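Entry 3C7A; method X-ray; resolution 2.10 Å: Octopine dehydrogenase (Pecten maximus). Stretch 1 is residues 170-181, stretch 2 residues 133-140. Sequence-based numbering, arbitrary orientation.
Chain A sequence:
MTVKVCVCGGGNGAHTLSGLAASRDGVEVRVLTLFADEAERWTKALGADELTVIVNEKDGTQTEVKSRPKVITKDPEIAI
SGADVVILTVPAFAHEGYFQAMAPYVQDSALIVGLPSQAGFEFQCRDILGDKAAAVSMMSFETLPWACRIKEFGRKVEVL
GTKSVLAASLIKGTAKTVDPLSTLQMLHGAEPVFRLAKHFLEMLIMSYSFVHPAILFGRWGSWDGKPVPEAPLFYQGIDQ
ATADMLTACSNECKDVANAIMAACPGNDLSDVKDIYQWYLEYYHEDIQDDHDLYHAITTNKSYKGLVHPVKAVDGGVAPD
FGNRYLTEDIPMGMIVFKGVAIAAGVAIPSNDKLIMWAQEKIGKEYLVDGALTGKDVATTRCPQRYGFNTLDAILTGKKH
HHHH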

ATOM      1  N   LEU A 170      -6.344   4.691 -12.230  1.00 14.29           N
ATOM      2  CA  LEU A 170      -7.744   4.311 -12.479  1.00 14.36           C
ATOM      3  C   LEU A 170      -7.950   3.368 -13.680  1.00 14.45           C
ATOM      4  O   LEU A 170      -7.368   3.573 -14.750  1.00 14.47           O
ATOM      5  CB  LEU A 170      -8.609   5.572 -12.654  1.00 14.46           C
ATOM      6  CG  LEU A 170     -10.123   5.444 -12.882  1.00 14.38           C
ATOM      7  CD1 LEU A 170     -10.861   5.114 -11.587  1.00 14.37           C
ATOM      8  CD2 LEU A 170     -10.679   6.720 -13.498  1.00 14.38           C
ATOM      9  N   ILE A 171      -8.785   2.344 -13.482  1.00 14.44           N
ATOM     10  CA  ILE A 171      -9.267   1.475 -14.566  1.00 14.51           C
ATOM     11  C   ILE A 171     -10.793   1.604 -14.686  1.00 14.60           C
ATOM     12  O   ILE A 171     -11.523   1.300 -13.739  1.00 14.41           O
ATOM     13  CB  ILE A 171      -8.877  -0.019 -14.348  1.00 14.53           C
ATOM     14  CG1 ILE A 171      -7.353  -0.190 -14.307  1.00 14.51           C
ATOM     15  CG2 ILE A 171      -9.487  -0.909 -15.443  1.00 14.58           C
ATOM     16  CD1 ILE A 171      -6.885  -1.563 -13.842  1.00 14.44           C
ATOM     17  N   LYS A 172     -11.262   2.050 -15.853  1.00 14.77           N
ATOM     18  CA  LYS A 172     -12.690   2.301 -16.093  1.00 15.00           C
ATOM     19  C   LYS A 172     -13.425   1.096 -16.688  1.00 14.90           C
ATOM     20  O   LYS A 172     -12.905   0.422 -17.581  1.00 14.96           O
ATOM     21  CB  LYS A 172     -12.868   3.511 -17.017  1.00 15.24           C
ATOM     22  CG  LYS A 172     -12.569   4.862 -16.369  1.00 16.15           C
ATOM     23  CD  LYS A 172     -12.146   5.909 -17.403  1.00 17.45           C
ATOM     24  CE  LYS A 172     -13.308   6.394 -18.265  1.00 18.38           C
ATOM     25  NZ  LYS A 172     -14.215   7.317 -17.528  1.00 19.36           N
ATOM     26  N   GLY A 173     -14.639   0.845 -16.194  1.00 14.79           N
ATOM     27  CA  GLY A 173     -15.504  -0.227 -16.704  1.00 14.63           C
ATOM     28  C   GLY A 173     -16.624   0.274 -17.605  1.00 14.57           C
ATOM     29  O   GLY A 173     -16.589   1.419 -18.067  1.00 14.40           O
ATOM     30  N   THR A 174     -17.622  -0.579 -17.847  1.00 14.53           N
ATOM     31  CA  THR A 174     -18.727  -0.258 -18.768  1.00 14.50           C
ATOM     32  C   THR A 174     -19.846   0.598 -18.155  1.00 14.63           C
ATOM     33  O   THR A 174     -20.646   1.190 -18.889  1.00 14.60           O
ATOM     34  CB  THR A 174     -19.352  -1.531 -19.414  1.00 14.54           C
ATOM     35  OG1 THR A 174     -19.818  -2.424 -18.394  1.00 14.29           O
ATOM     36  CG2 THR A 174     -18.340  -2.250 -20.303  1.00 14.29           C
ATOM     37  N   ALA A 175     -19.902   0.663 -16.824  1.00 14.65           N
ATOM     38  CA  ALA A 175     -20.944   1.430 -16.126  1.00 14.76           C
ATOM     39  C   ALA A 175     -20.490   2.834 -15.722  1.00 14.81           C
ATOM     40  O   ALA A 175     -19.325   3.050 -15.383  1.00 14.84           O
ATOM     41  CB  ALA A 175     -21.453   0.659 -14.909  1.00 14.72           C
ATOM     42  N   LYS A 176     -21.429   3.779 -15.759  1.00 14.92           N
ATOM     43  CA  LYS A 176     -21.183   5.169 -15.373  1.00 15.09           C
ATOM     44  C   LYS A 176     -21.242   5.326 -13.849  1.00 14.82           C
ATOM     45  O   LYS A 176     -22.205   4.885 -13.216  1.00 14.80           O
ATOM     46  CB  LYS A 176     -22.224   6.074 -16.039  1.00 15.09           C
ATOM     47  CG  LYS A 176     -21.848   7.550 -16.110  1.00 15.63           C
ATOM     48  CD  LYS A 176     -23.057   8.428 -16.450  1.00 15.77           C
ATOM     49  CE  LYS A 176     -23.544   8.226 -17.883  1.00 16.70           C
ATOM     50  NZ  LYS A 176     -24.735   9.073 -18.187  1.00 17.33           N
ATOM     51  N   THR A 177     -20.213   5.951 -13.272  1.00 14.57           N
ATOM     52  CA  THR A 177     -20.134   6.178 -11.818  1.00 14.40           C
ATOM     53  C   THR A 177     -20.117   7.675 -11.477  1.00 14.31           C
ATOM     54  O   THR A 177     -20.116   8.520 -12.376  1.00 14.22           O
ATOM     55  CB  THR A 177     -18.878   5.500 -11.181  1.00 14.35           C
ATOM     56  OG1 THR A 177     -17.703   6.275 -11.461  1.00 14.36           O
ATOM     57  CG2 THR A 177     -18.681   4.075 -11.693  1.00 14.39           C
ATOM     58  N   VAL A 178     -20.106   7.997 -10.180  1.00 14.22           N
ATOM     59  CA  VAL A 178     -19.823   9.368  -9.725  1.00 14.13           C
ATOM     60  C   VAL A 178     -18.379   9.733 -10.099  1.00 14.11           C
ATOM     61  O   VAL A 178     -17.516   8.850 -10.153  1.00 14.01           O
ATOM     62  CB  VAL A 178     -20.062   9.561  -8.190  1.00 14.12           C
ATOM     63  CG1 VAL A 178     -21.544   9.436  -7.846  1.00 14.20           C
ATOM     64  CG2 VAL A 178     -19.226   8.584  -7.352  1.00 14.04           C
ATOM     65  N   ASP A 179     -18.124  11.015 -10.369  1.00 14.09           N
ATOM     66  CA  ASP A 179     -16.786  11.466 -10.787  1.00 14.12           C
ATOM     67  C   ASP A 179     -15.737  11.173  -9.706  1.00 14.03           C
ATOM     68  O   ASP A 179     -15.841  11.689  -8.590  1.00 13.95           O
ATOM     69  CB  ASP A 179     -16.788  12.958 -11.156  1.00 14.15           C
ATOM     70  CG  ASP A 179     -15.447  13.429 -11.717  1.00 14.42           C
ATOM     71  OD1 ASP A 179     -15.013  12.903 -12.766  1.00 14.37           O
ATOM     72  OD2 ASP A 179     -14.828  14.331 -11.112  1.00 14.59           O
ATOM     73  N   PRO A 180     -14.733  10.336 -10.038  1.00 13.93           N
ATOM     74  CA  PRO A 180     -13.749   9.819  -9.076  1.00 13.87           C
ATOM     75  C   PRO A 180     -12.876  10.870  -8.379  1.00 13.86           C
ATOM     76  O   PRO A 180     -12.727  10.817  -7.156  1.00 13.76           O
ATOM     77  CB  PRO A 180     -12.877   8.883  -9.929  1.00 13.88           C
ATOM     78  CG  PRO A 180     -13.714   8.556 -11.123  1.00 13.96           C
ATOM     79  CD  PRO A 180     -14.490   9.805 -11.392  1.00 13.97           C
ATOM     80  N   LEU A 181     -12.312  11.808  -9.141  1.00 13.72           N
ATOM     81  CA  LEU A 181     -11.369  12.785  -8.582  1.00 13.75           C
ATOM     82  C   LEU A 181     -12.031  13.843  -7.687  1.00 13.58           C
ATOM     83  O   LEU A 181     -11.515  14.149  -6.608  1.00 13.46           O
ATOM     84  CB  LEU A 181     -10.529  13.437  -9.695  1.00 13.81           C
ATOM     85  CG  LEU A 181      -9.221  14.157  -9.330  1.00 14.03           C
ATOM     86  CD1 LEU A 181      -8.231  13.241  -8.606  1.00 14.35           C
ATOM     87  CD2 LEU A 181      -8.571  14.754 -10.573  1.00 13.92           C
TER
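Stretch 2 (133-140) AAAVSMMS

The most unusual feature of this contact is a four-coordinated water where the sheet pairing stops. Water 1 donates to A135 O at 2.8 Å and to A175 O at 2.7 Å, while accepting from S137 OG at 2.9 Å and, weakly, from G173 N at 3.3 Å. It thus links the backbone of G173 and A175 to A135 O and the S137 hydroxyl.

Before that point the pairing is regular. Stretch 2 runs antiparallel to stretch 1, with M138 opposite I171 and M139 opposite L170; the CA atoms of these pairs lie 5.3 and 4.8 Å apart. I171 and M138 form the hydrogen-bonded pair: I171 N donates to M138 O at 3.1 Å, and M138 N to I171 O at 3.2 Å, both nearly straight. The CA of L170 also approaches M138 O at 3.5 Å. Side chains alternate across the sheet. I171 and M138 share one face, where I171 CG2 comes within 4.4 Å of M138 CE; L170 and M139 share the other, with L170 CD1 4.2 Å from M139 CB. The extended M139 side chain reaches the helix start, placing its SD 4.3 Å from P180 CB.

Toward the start of stretch 2, strand gives way to loop and then to a 3-10 segment at A133 and A134. Here stretch 1 offers amides to carbonyls: T174 N makes a weak hydrogen bond to A134 O, and A175 N an ordinary one to A135 O, each at 3.3 Å. G173 fits this crowded turn because it lacks a side chain; an ideal CB would lie 2.4 Å from V136 O and 2.7 Å from A135 O, both clashes.

S137 holds the junction. Water 2 donates to its OG and to T177 OG1, both at 3.1 Å, tying the returning loop to the strand. The rule is economical: pair the backbones in register where they run straight; where they turn, keep what direct amide bonds remain and let glycine and water do the rest.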

ATOM      1  N   ALA A 133     -16.515  -7.664 -12.260  1.00 15.42           N
ATOM      2  CA  ALA A 133     -15.318  -6.812 -12.254  1.00 15.22           C
ATOM      3  C   ALA A 133     -15.114  -5.995 -13.541  1.00 15.02           C
ATOM      4  O   ALA A 133     -14.314  -5.055 -13.561  1.00 15.05           O
ATOM      5  CB  ALA A 133     -14.074  -7.646 -11.942  1.00 15.26           C
ATOM      6  N   ALA A 134     -15.836  -6.354 -14.601  1.00 14.66           N
ATOM      7  CA  ALA A 134     -15.777  -5.627 -15.873  1.00 14.38           C
ATOM      8  C   ALA A 134     -16.786  -4.472 -15.948  1.00 14.15           C
ATOM      9  O   ALA A 134     -16.731  -3.650 -16.869  1.00 14.04           O
ATOM     10  CB  ALA A 134     -15.964  -6.587 -17.048  1.00 14.41           C
ATOM     11  N   ALA A 135     -17.698  -4.414 -14.977  1.00 13.84           N
ATOM     12  CA  ALA A 135     -18.713  -3.360 -14.912  1.00 13.55           C
ATOM     13  C   ALA A 135     -18.307  -2.186 -14.010  1.00 13.36           C
ATOM     14  O   ALA A 135     -18.539  -1.026 -14.361  1.00 13.20           O
ATOM     15  CB  ALA A 135     -20.061  -3.940 -14.472  1.00 13.57           C
ATOM     16  N   VAL A 136     -17.706  -2.492 -12.858  1.00 13.18           N
ATOM     17  CA  VAL A 136     -17.264  -1.474 -11.884  1.00 13.04           C
ATOM     18  C   VAL A 136     -15.934  -0.800 -12.274  1.00 12.99           C
ATOM     19  O   VAL A 136     -15.330  -1.156 -13.290  1.00 12.90           O
ATOM     20  CB  VAL A 136     -17.154  -2.063 -10.439  1.00 13.00           C
ATOM     21  CG1 VAL A 136     -18.501  -2.595  -9.961  1.00 13.05           C
ATOM     22  CG2 VAL A 136     -16.084  -3.158 -10.364  1.00 12.93           C
ATOM     23  N   SER A 137     -15.496   0.172 -11.464  1.00 12.98           N
ATOM     24  CA  SER A 137     -14.190   0.838 -11.624  1.00 12.94           C
ATOM     25  C   SER A 137     -13.250   0.555 -10.440  1.00 12.90           C
ATOM     26  O   SER A 137     -13.715   0.341  -9.316  1.00 12.88           O
ATOM     27  CB  SER A 137     -14.370   2.351 -11.793  1.00 13.01           C
ATOM     28  OG  SER A 137     -15.016   2.674 -13.014  1.00 13.15           O
ATOM     29  N   MET A 138     -11.936   0.566 -10.695  1.00 12.74           N
ATOM     30  CA  MET A 138     -10.914   0.279  -9.668  1.00 12.73           C
ATOM     31  C   MET A 138      -9.874   1.419  -9.528  1.00 12.71           C
ATOM     32  O   MET A 138      -9.211   1.780 -10.505  1.00 12.65           O
ATOM     33  CB  MET A 138     -10.220  -1.072  -9.958  1.00 12.76           C
ATOM     34  CG  MET A 138     -11.138  -2.312  -9.886  1.00 12.59           C
ATOM     35  SD  MET A 138     -10.402  -3.899 -10.402  1.00 12.85           S
ATOM     36  CE  MET A 138     -10.457  -3.754 -12.190  1.00 12.54           C
ATOM     37  N   MET A 139      -9.735   1.963  -8.311  1.00 12.67           N
ATOM     38  CA  MET A 139      -8.894   3.148  -8.019  1.00 12.63           C
ATOM     39  C   MET A 139      -7.828   2.851  -6.939  1.00 12.71           C
ATOM     40  O   MET A 139      -8.168   2.344  -5.869  1.00 12.66           O
ATOM     41  CB  MET A 139      -9.797   4.315  -7.572  1.00 12.63           C
ATOM     42  CG  MET A 139      -9.161   5.713  -7.565  1.00 12.54           C
ATOM     43  SD  MET A 139     -10.307   7.013  -7.016  1.00 12.51           S
ATOM     44  CE  MET A 139      -9.346   8.492  -7.331  1.00 12.58           C
ATOM     45  N   SER A 140      -6.559   3.182  -7.212  1.00 12.79           N
ATOM     46  CA  SER A 140      -5.428   2.832  -6.315  1.00 12.90           C
ATOM     47  C   SER A 140      -4.489   3.994  -5.912  1.00 12.97           C
ATOM     48  O   SER A 140      -3.834   4.592  -6.771  1.00 12.80           O
ATOM     49  CB  SER A 140      -4.587   1.704  -6.935  1.00 12.92           C
ATOM     50  OG  SER A 140      -5.333   0.508  -7.086  1.00 13.16           O
TER
HETATM   51  O   HOH W   1     -17.338   1.529 -14.340  1.00  9.35           O
HETATM   52  O   HOH W   2     -15.357   5.754 -13.428  1.00 13.11           O